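PDB 5I20: aromatic amino acid exporter YddG from Starkeya novella, which exports amino acids of many kinds, among them L-threonine, L-methionine, L-lysine and L-glutamate, across the cell inner membrane. Local coordinates for residues I9-T12 with A13-L16; A130-V133 with V134-A138; I230-R234 with G235-L239; L250-L253 with L254-A258. All coordinates share one frame; numbering follows the deposited sequence.

Interaction 1 (I9-T12 with A13-L16); sequences IGFT and AILL. With OLC ((2R)-2,3-dihydroxypropyl (9Z)-octadec-9-enoate), chain J.
Phe11 meets two residues of the next turn, Ile14 and Leu15, an i to i+3 and i+4 arrangement within the transmembrane helix 3-17. Phe11 CD1 touches Ile14 CD1 at 3.6 Å, the two side chains crossing at about a right angle. On the far side of CG, Phe11 CE2 lies 3.7 Å from Leu15 CD2, and both methyls approach the ring obliquely. The ring gets there because CG stands anti to the backbone N of Phe11 (chi1 -175°), which sends it outward and somewhat along the helix. With an alanine here, the methyls of Ile14 and Leu15 would probably lose their shared partner and a gap would open between them. In the backbone behind, Leu15 N donates to Phe11 O at 3.1 Å and Leu16 N to Thr12 O at 2.9 Å. The oleoyl chain of a bound monoolein follows this turn, its C9 3.6 Å from Thr12 CB and its C11 3.7 Å from Leu16 CD2. Thr12 OG1 is hydrogen-bonded to Thr227 OG1 of helix 224-234, on which Ile9 and Ala13 also pack. Phe11 and Ile14 rest on Leu243 of helix 237-243, and Leu15 reaches Leu250 of helix 246-258.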
loop_
_atom_site.group_PDB
_atom_site.type_symbol
_atom_site.label_atom_id
_atom_site.label_comp_id
_atom_site.label_asym_id
_atom_site.label_seq_id
_atom_site.Cartn_x
_atom_site.Cartn_y
_atom_site.Cartn_z
ATOM N N ILE A 9 10.418 7.060 -8.545
ATOM C CA ILE A 9 9.945 7.729 -7.335
ATOM C C ILE A 9 8.790 6.948 -6.692
ATOM O O ILE A 9 8.762 6.748 -5.478
ATOM C CB ILE A 9 9.510 9.185 -7.645
ATOM C CG1 ILE A 9 10.732 10.056 -7.939
ATOM C CG2 ILE A 9 8.749 9.797 -6.492
ATOM C CD1 ILE A 9 10.392 11.492 -8.291
ATOM N N GLY A 10 7.848 6.489 -7.511
ATOM C CA GLY A 10 6.739 5.688 -7.019
ATOM C C GLY A 10 7.200 4.392 -6.380
ATOM O O GLY A 10 6.586 3.896 -5.428
ATOM N N PHE A 11 8.297 3.844 -6.894
ATOM C CA PHE A 11 8.818 2.582 -6.387
ATOM C C PHE A 11 9.375 2.725 -4.973
ATOM O O PHE A 11 9.552 1.729 -4.267
ATOM C CB PHE A 11 9.895 2.026 -7.320
ATOM C CG PHE A 11 10.386 0.665 -6.922
ATOM C CD1 PHE A 11 9.549 -0.435 -7.007
ATOM C CD2 PHE A 11 11.675 0.485 -6.452
ATOM C CE1 PHE A 11 9.990 -1.694 -6.636
ATOM C CE2 PHE A 11 12.121 -0.772 -6.080
ATOM C CZ PHE A 11 11.276 -1.862 -6.172
ATOM N N THR A 12 9.648 3.957 -4.555
ATOM C CA THR A 12 10.134 4.184 -3.202
ATOM C C THR A 12 9.012 3.955 -2.185
ATOM O O THR A 12 9.276 3.569 -1.046
ATOM C CB THR A 12 10.728 5.602 -3.030
ATOM O OG1 THR A 12 9.732 6.593 -3.302
ATOM C CG2 THR A 12 11.913 5.804 -3.971
ATOM N N ALA A 13 7.765 4.176 -2.599
ATOM C CA ALA A 13 6.616 3.866 -1.747
ATOM C C ALA A 13 6.543 2.367 -1.481
ATOM O O ALA A 13 6.271 1.933 -0.360
ATOM C CB ALA A 13 5.322 4.350 -2.385
ATOM N N ILE A 14 6.788 1.587 -2.528
ATOM C CA ILE A 14 6.807 0.134 -2.432
ATOM C C ILE A 14 7.931 -0.335 -1.510
ATOM O O ILE A 14 7.767 -1.292 -0.752
ATOM C CB ILE A 14 6.965 -0.506 -3.824
ATOM C CG1 ILE A 14 5.816 -0.060 -4.731
ATOM C CG2 ILE A 14 7.023 -2.021 -3.721
ATOM C CD1 ILE A 14 6.027 -0.376 -6.202
ATOM N N LEU A 15 9.071 0.348 -1.575
ATOM C CA LEU A 15 10.188 0.052 -0.682
ATOM C C LEU A 15 9.826 0.353 0.770
ATOM O O LEU A 15 10.124 -0.433 1.664
ATOM C CB LEU A 15 11.429 0.847 -1.086
ATOM C CG LEU A 15 12.067 0.478 -2.425
ATOM C CD1 LEU A 15 13.248 1.388 -2.726
ATOM C CD2 LEU A 15 12.494 -0.981 -2.427
ATOM N N LEU A 16 9.175 1.490 0.998
ATOM C CA LEU A 16 8.812 1.900 2.352
ATOM C C LEU A 16 7.712 1.012 2.936
ATOM O O LEU A 16 7.717 0.721 4.130
ATOM C CB LEU A 16 8.380 3.371 2.370
ATOM C CG LEU A 16 9.512 4.396 2.218
ATOM C CD1 LEU A 16 8.957 5.788 1.969
ATOM C CD2 LEU A 16 10.416 4.396 3.447
HETATM C C10 OLC J . 13.267 4.312 0.364
HETATM C C9 OLC J . 13.009 5.631 -0.285
HETATM C C11 OLC J . 13.674 4.264 1.798
HETATM C C8 OLC J . 13.062 6.874 0.538
HETATM C C7 OLC J . 13.646 7.985 -0.267
HETATM C C6 OLC J . 12.699 8.385 -1.347
HETATM C C5 OLC J . 12.559 9.869 -1.350
HETATM C C4 OLC J . 12.818 10.407 -2.717
HETATM C C3 OLC J . 12.094 11.703 -2.868
HETATM C C2 OLC J . 12.723 12.510 -3.952
HETATM C C1 OLC J . 11.755 13.537 -4.433
HETATM O O19 OLC J . 11.924 14.108 -5.672
HETATM O O20 OLC J . 10.782 13.828 -3.753
#

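Interaction 2 (A130-V133 with V134-A138); sequences AGTV and VLLGA
Leu136 packs back along the helix against Thr132, four residues earlier, near the periplasmic end of the transmembrane helix 119-136. From its CB, 3.5 Å from Thr132 O, the chain of Leu136 runs to CG, which comes to 3.3 Å from the same carbonyl oxygen. CG stands anti to the carbonyl carbon of Leu136 (chi1 -59°), and this brings CG and CD1 back beside Thr132. CD1 then ends 3.7 Å from Thr132 CG2, methyl against methyl, the two side chains running alongside each other in the same direction. The hydroxyl of Thr132 is directed elsewhere: OG1 is hydrogen-bonded to Gly128 O, one turn earlier. The backbone bond from Leu136 N to Thr132 O is nearly straight, at 2.9 Å and 173°. At Gly137 the helix gives out, and the bond of its N to Val133 O is longer and more bent, at 3.2 Å and 137°. Around the pair, Thr132 also touches Pro248 of helix 246-258, while Leu136 meets Leu96 of helix 91-98 and Phe143. Thr132 thus satisfies its hydroxyl within its own helix and offers a methyl to Leu136, as a threonine can among the apolar neighbours of a membrane helix.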
loop_
_atom_site.group_PDB
_atom_site.type_symbol
_atom_site.label_atom_id
_atom_site.label_comp_id
_atom_site.label_asym_id
_atom_site.label_seq_id
_atom_site.Cartn_x
_atom_site.Cartn_y
_atom_site.Cartn_z
ATOM N N ALA A 130 1.344 -14.673 -8.154
ATOM C CA ALA A 130 1.735 -16.066 -7.958
ATOM C C ALA A 130 2.800 -16.196 -6.866
ATOM O O ALA A 130 2.748 -17.111 -6.040
ATOM C CB ALA A 130 2.241 -16.659 -9.262
ATOM N N GLY A 131 3.761 -15.279 -6.868
ATOM C CA GLY A 131 4.822 -15.285 -5.879
ATOM C C GLY A 131 4.288 -14.969 -4.496
ATOM O O GLY A 131 4.732 -15.538 -3.501
ATOM N N THR A 132 3.321 -14.061 -4.442
ATOM C CA THR A 132 2.700 -13.660 -3.189
ATOM C C THR A 132 1.913 -14.818 -2.581
ATOM O O THR A 132 1.947 -15.026 -1.368
ATOM C CB THR A 132 1.777 -12.441 -3.396
ATOM O OG1 THR A 132 2.528 -11.375 -3.986
ATOM C CG2 THR A 132 1.198 -11.962 -2.077
ATOM N N VAL A 133 1.218 -15.574 -3.430
ATOM C CA VAL A 133 0.466 -16.747 -2.991
ATOM C C VAL A 133 1.381 -17.805 -2.372
ATOM O O VAL A 133 1.084 -18.359 -1.310
ATOM C CB VAL A 133 -0.325 -17.381 -4.160
ATOM C CG1 VAL A 133 -0.876 -18.748 -3.770
ATOM C CG2 VAL A 133 -1.447 -16.458 -4.605
ATOM N N VAL A 134 2.493 -18.088 -3.044
ATOM C CA VAL A 134 3.470 -19.049 -2.534
ATOM C C VAL A 134 4.040 -18.581 -1.199
ATOM O O VAL A 134 4.197 -19.366 -0.268
ATOM C CB VAL A 134 4.633 -19.263 -3.525
ATOM C CG1 VAL A 134 5.714 -20.140 -2.907
ATOM C CG2 VAL A 134 4.127 -19.885 -4.803
ATOM N N LEU A 135 4.333 -17.289 -1.116
ATOM C CA LEU A 135 4.984 -16.719 0.052
ATOM C C LEU A 135 4.073 -16.732 1.277
ATOM O O LEU A 135 4.422 -17.298 2.313
ATOM C CB LEU A 135 5.447 -15.292 -0.252
ATOM C CG LEU A 135 6.443 -14.645 0.708
ATOM C CD1 LEU A 135 7.646 -15.544 0.926
ATOM C CD2 LEU A 135 6.876 -13.298 0.154
ATOM N N LEU A 136 2.905 -16.112 1.152
ATOM C CA LEU A 136 1.986 -15.983 2.275
ATOM C C LEU A 136 1.458 -17.347 2.723
ATOM O O LEU A 136 1.036 -17.511 3.869
ATOM C CB LEU A 136 0.823 -15.050 1.913
ATOM C CG LEU A 136 1.181 -13.610 1.515
ATOM C CD1 LEU A 136 -0.074 -12.763 1.317
ATOM C CD2 LEU A 136 2.113 -12.962 2.530
ATOM N N GLY A 137 1.498 -18.323 1.820
ATOM C CA GLY A 137 1.052 -19.669 2.134
ATOM C C GLY A 137 2.148 -20.549 2.708
ATOM O O GLY A 137 1.912 -21.716 3.028
ATOM N N ALA A 138 3.345 -19.988 2.851
ATOM C CA ALA A 138 4.491 -20.740 3.361
ATOM C C ALA A 138 4.438 -20.919 4.876
ATOM O O ALA A 138 5.297 -21.579 5.459
ATOM C CB ALA A 138 5.787 -20.059 2.964
#

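Interaction 3 (I230-R234 with G235-L239); sequences IGMKR and GDVRL. With SO4 (sulfate ion), chain K.
Asp236 OD1 is gripped by Arg238 and by the start of helix 237-243, with Asp236 as its N-cap in the cytoplasmic turn after helix 224-234. Arg238 NH1 donates to OD1 of Asp236 at 2.9 Å and 163°, on the syn side, somewhat out of the carboxylate plane, and the acceptor lies near the guanidinium plane. The salt bridge includes the second oxygen, Asp236 OD2, 2.8 Å from Arg238 NH1. Leu239 N completes the cap with a weak bond to Asp236 OD1 at 3.4 Å. The chain of Arg238 starts with CG between backbone N and carbonyl carbon (chi1 60°) and bends twice more, bringing NH1 back to the carboxylate. Its NH2 bonds weakly to a sulfate, probably picked up from the crystallisation solution and also held by Arg118; NH2 is also hydrogen-bonded to Arg116 O. A leucine in place of Arg238 would probably leave the Asp236 carboxylate without its close cationic mate and Arg116 O without this donor. Before the cap, Gly235 N bonds back to Gly231 O at 2.8 Å. Across the turn, the side chains of Met232 and Val237 cross at about a right angle, SD to CG1 4.1 Å. Val237 CG2 lies 3.5 Å from Met232 O.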
loop_
_atom_site.group_PDB
_atom_site.type_symbol
_atom_site.label_atom_id
_atom_site.label_comp_id
_atom_site.label_asym_id
_atom_site.label_seq_id
_atom_site.Cartn_x
_atom_site.Cartn_y
_atom_site.Cartn_z
ATOM N N ILE A 230 3.125 10.832 -6.624
ATOM C CA ILE A 230 3.938 11.257 -7.761
ATOM C C ILE A 230 3.969 10.188 -8.854
ATOM O O ILE A 230 3.785 10.489 -10.033
ATOM C CB ILE A 230 5.379 11.589 -7.329
ATOM C CG1 ILE A 230 5.388 12.836 -6.441
ATOM C CG2 ILE A 230 6.272 11.795 -8.548
ATOM C CD1 ILE A 230 6.772 13.262 -5.991
ATOM N N GLY A 231 4.194 8.939 -8.454
ATOM C CA GLY A 231 4.213 7.832 -9.393
ATOM C C GLY A 231 2.885 7.629 -10.103
ATOM O O GLY A 231 2.855 7.309 -11.286
ATOM N N MET A 232 1.782 7.810 -9.383
ATOM C CA MET A 232 0.462 7.598 -9.969
ATOM C C MET A 232 0.094 8.701 -10.958
ATOM O O MET A 232 -0.618 8.454 -11.932
ATOM C CB MET A 232 -0.613 7.504 -8.876
ATOM C CG MET A 232 -0.614 6.203 -8.077
ATOM S SD MET A 232 -0.927 4.711 -9.052
ATOM C CE MET A 232 0.729 4.049 -9.206
ATOM N N LYS A 233 0.588 9.911 -10.710
ATOM C CA LYS A 233 0.209 11.075 -11.510
ATOM C C LYS A 233 1.136 11.340 -12.692
ATOM O O LYS A 233 0.730 11.959 -13.675
ATOM C CB LYS A 233 0.147 12.323 -10.625
ATOM C CG LYS A 233 -1.034 12.344 -9.678
ATOM C CD LYS A 233 -1.023 13.580 -8.794
ATOM C CE LYS A 233 -2.221 13.580 -7.861
ATOM N NZ LYS A 233 -2.123 14.635 -6.816
ATOM N N ARG A 234 2.377 10.877 -12.593
ATOM C CA ARG A 234 3.390 11.200 -13.595
ATOM C C ARG A 234 4.191 9.988 -14.049
ATOM O O ARG A 234 4.915 10.054 -15.040
ATOM C CB ARG A 234 4.350 12.259 -13.050
ATOM C CG ARG A 234 3.775 13.660 -12.964
ATOM C CD ARG A 234 4.297 14.361 -11.723
ATOM N NE ARG A 234 4.553 15.779 -11.943
ATOM C CZ ARG A 234 4.976 16.610 -10.996
ATOM N NH1 ARG A 234 5.182 16.162 -9.764
ATOM N NH2 ARG A 234 5.189 17.888 -11.280
ATOM N N GLY A 235 4.071 8.886 -13.320
ATOM C CA GLY A 235 4.838 7.696 -13.631
ATOM C C GLY A 235 4.053 6.673 -14.424
ATOM O O GLY A 235 2.990 6.969 -14.967
ATOM N N ASP A 236 4.588 5.460 -14.488
ATOM C CA ASP A 236 3.948 4.369 -15.209
ATOM C C ASP A 236 3.083 3.548 -14.256
ATOM O O ASP A 236 3.585 2.695 -13.523
ATOM C CB ASP A 236 5.005 3.487 -15.878
ATOM C CG ASP A 236 4.424 2.582 -16.943
ATOM O OD1 ASP A 236 3.241 2.206 -16.834
ATOM O OD2 ASP A 236 5.155 2.245 -17.896
ATOM N N VAL A 237 1.779 3.809 -14.286
ATOM C CA VAL A 237 0.824 3.166 -13.388
ATOM C C VAL A 237 0.765 1.644 -13.540
ATOM O O VAL A 237 0.719 0.918 -12.543
ATOM C CB VAL A 237 -0.597 3.733 -13.596
ATOM C CG1 VAL A 237 -1.605 3.005 -12.715
ATOM C CG2 VAL A 237 -0.620 5.224 -13.311
ATOM N N ARG A 238 0.762 1.150 -14.774
ATOM C CA ARG A 238 0.622 -0.289 -14.968
ATOM C C ARG A 238 1.891 -1.006 -14.520
ATOM O O ARG A 238 1.840 -2.148 -14.069
ATOM C CB ARG A 238 0.278 -0.632 -16.426
ATOM C CG ARG A 238 1.285 -0.192 -17.474
ATOM C CD ARG A 238 0.733 0.946 -18.318
ATOM N NE ARG A 238 1.006 0.764 -19.740
ATOM C CZ ARG A 238 2.098 1.202 -20.361
ATOM N NH1 ARG A 238 3.034 1.854 -19.687
ATOM N NH2 ARG A 238 2.255 0.989 -21.660
ATOM N N LEU A 239 3.023 -0.319 -14.618
ATOM C CA LEU A 239 4.288 -0.886 -14.171
ATOM C C LEU A 239 4.399 -0.870 -12.648
ATOM O O LEU A 239 4.864 -1.840 -12.045
ATOM C CB LEU A 239 5.462 -0.131 -14.798
ATOM C CG LEU A 239 6.848 -0.725 -14.543
ATOM C CD1 LEU A 239 6.866 -2.203 -14.897
ATOM C CD2 LEU A 239 7.900 0.029 -15.340
HETATM S S SO4 K . 4.535 2.299 -23.878
HETATM O O1 SO4 K . 5.127 2.759 -25.129
HETATM O O2 SO4 K . 3.144 1.920 -24.108
HETATM O O3 SO4 K . 5.281 1.145 -23.386
HETATM O O4 SO4 K . 4.585 3.371 -22.890
#

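Interaction 4 (L250-L253 with L254-A258); sequences LSTL and LLVVA
Leu254 and Val256 turn their branches back onto carbonyls one turn earlier, Leu250 and Thr252, at the periplasmic end of helix 246-258, the second part of a transmembrane span. Here the side chains of the later turn meet the backbone of the earlier one more closely than they meet its side chains. Leu254 CG sits 3.5 Å from Leu250 O, and Leu255 CG takes the like place at 3.4 Å from Ser251 O. In both leucines CG lies anti to the carbonyl carbon (chi1 -82° in Leu254), a torsion that tips the branch back beside the carbonyls of the turn before. The valines do the same with one methyl: CG2 of Val256 is set anti to its carbonyl carbon and reaches Thr252 O. Between side chains the approach is looser, Thr252 CG2 to Val256 CG2 being 4.3 Å. Thr252 gives its hydroxyl to Pro248 O, and Ser251 OG makes a weak bond to Ser18 O. Leu253 packs on Leu267 of helix 265-282. Regular backbone bonds run beneath, such as Val256 N to Thr252 O at 3.0 Å. The same geometry recurs at the surface, where Val257 CG2 stands 3.2 Å from Leu253 O.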
loop_
_atom_site.group_PDB
_atom_site.type_symbol
_atom_site.label_atom_id
_atom_site.label_comp_id
_atom_site.label_asym_id
_atom_site.label_seq_id
_atom_site.Cartn_x
_atom_site.Cartn_y
_atom_site.Cartn_z
ATOM N N LEU A 250 10.191 -8.340 -0.611
ATOM C CA LEU A 250 11.156 -7.497 0.077
ATOM C C LEU A 250 10.887 -7.499 1.579
ATOM O O LEU A 250 11.818 -7.467 2.382
ATOM C CB LEU A 250 11.117 -6.072 -0.478
ATOM C CG LEU A 250 11.723 -5.888 -1.873
ATOM C CD1 LEU A 250 11.459 -4.490 -2.402
ATOM C CD2 LEU A 250 13.220 -6.175 -1.853
ATOM N N SER A 251 9.610 -7.552 1.949
ATOM C CA SER A 251 9.219 -7.593 3.356
ATOM C C SER A 251 9.794 -8.824 4.046
ATOM O O SER A 251 10.370 -8.729 5.130
ATOM C CB SER A 251 7.694 -7.576 3.490
ATOM O OG SER A 251 7.290 -7.543 4.847
ATOM N N THR A 252 9.646 -9.977 3.403
ATOM C CA THR A 252 10.168 -11.227 3.941
ATOM C C THR A 252 11.694 -11.223 3.979
ATOM O O THR A 252 12.297 -11.710 4.937
ATOM C CB THR A 252 9.682 -12.434 3.120
ATOM O OG1 THR A 252 8.251 -12.416 3.050
ATOM C CG2 THR A 252 10.141 -13.735 3.757
ATOM N N LEU A 253 12.315 -10.673 2.939
ATOM C CA LEU A 253 13.770 -10.545 2.900
ATOM C C LEU A 253 14.289 -9.704 4.069
ATOM O O LEU A 253 15.362 -9.976 4.605
ATOM C CB LEU A 253 14.230 -9.931 1.573
ATOM C CG LEU A 253 14.166 -10.802 0.315
ATOM C CD1 LEU A 253 14.504 -9.986 -0.926
ATOM C CD2 LEU A 253 15.104 -11.990 0.437
ATOM N N LEU A 254 13.526 -8.687 4.460
ATOM C CA LEU A 254 13.920 -7.830 5.574
ATOM C C LEU A 254 13.894 -8.598 6.886
ATOM O O LEU A 254 14.819 -8.495 7.690
ATOM C CB LEU A 254 13.011 -6.604 5.669
ATOM C CG LEU A 254 13.342 -5.433 4.745
ATOM C CD1 LEU A 254 12.325 -4.314 4.919
ATOM C CD2 LEU A 254 14.752 -4.926 5.015
ATOM N N LEU A 255 12.828 -9.364 7.093
ATOM C CA LEU A 255 12.679 -10.177 8.292
ATOM C C LEU A 255 13.766 -11.245 8.389
ATOM O O LEU A 255 14.265 -11.531 9.479
ATOM C CB LEU A 255 11.298 -10.834 8.323
ATOM C CG LEU A 255 10.100 -9.883 8.357
ATOM C CD1 LEU A 255 8.801 -10.667 8.387
ATOM C CD2 LEU A 255 10.195 -8.950 9.556
ATOM N N VAL A 256 14.135 -11.828 7.250
ATOM C CA VAL A 256 15.196 -12.833 7.221
ATOM C C VAL A 256 16.532 -12.206 7.607
ATOM O O VAL A 256 17.288 -12.768 8.404
ATOM C CB VAL A 256 15.321 -13.503 5.834
ATOM C CG1 VAL A 256 16.535 -14.419 5.790
ATOM C CG2 VAL A 256 14.059 -14.283 5.501
ATOM N N VAL A 257 16.810 -11.032 7.051
ATOM C CA VAL A 257 18.029 -10.299 7.377
ATOM C C VAL A 257 17.980 -9.793 8.819
ATOM O O VAL A 257 18.994 -9.785 9.515
ATOM C CB VAL A 257 18.251 -9.114 6.406
ATOM C CG1 VAL A 257 19.389 -8.222 6.886
ATOM C CG2 VAL A 257 18.535 -9.627 5.003
ATOM N N ALA A 258 16.797 -9.388 9.271
ATOM C CA ALA A 258 16.639 -8.910 10.642
ATOM C C ALA A 258 16.779 -10.055 11.641
ATOM O O ALA A 258 17.124 -9.838 12.803
ATOM C CB ALA A 258 15.298 -8.216 10.816
#

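Interaction 1 lies in the first EamA-like region of this basket-shaped exporter, yet touches interactions 3 and 4 in the second. Ile9 CG2 packs on Ile230 CG2 at 3.8 Å toward the cytoplasmic side, and Leu15 CD2 on Leu250 CD1 at 3.7 Å further along the helix. Near the periplasmic side Leu135 CD2 of interaction 2 lies 3.3 Å from Thr252 OG1 of interaction 4. The centres of interactions 2 and 3 are about 26 Å apart. Substrates bind in the large central cavity; the centre of interaction 1 lies about 10 Å from the centre of the chain, those of interactions 2 and 4 about 17 Å. Bound monoolein lies along interaction 1 and also near interactions 3 and 4; the sulfate sits at interaction 3.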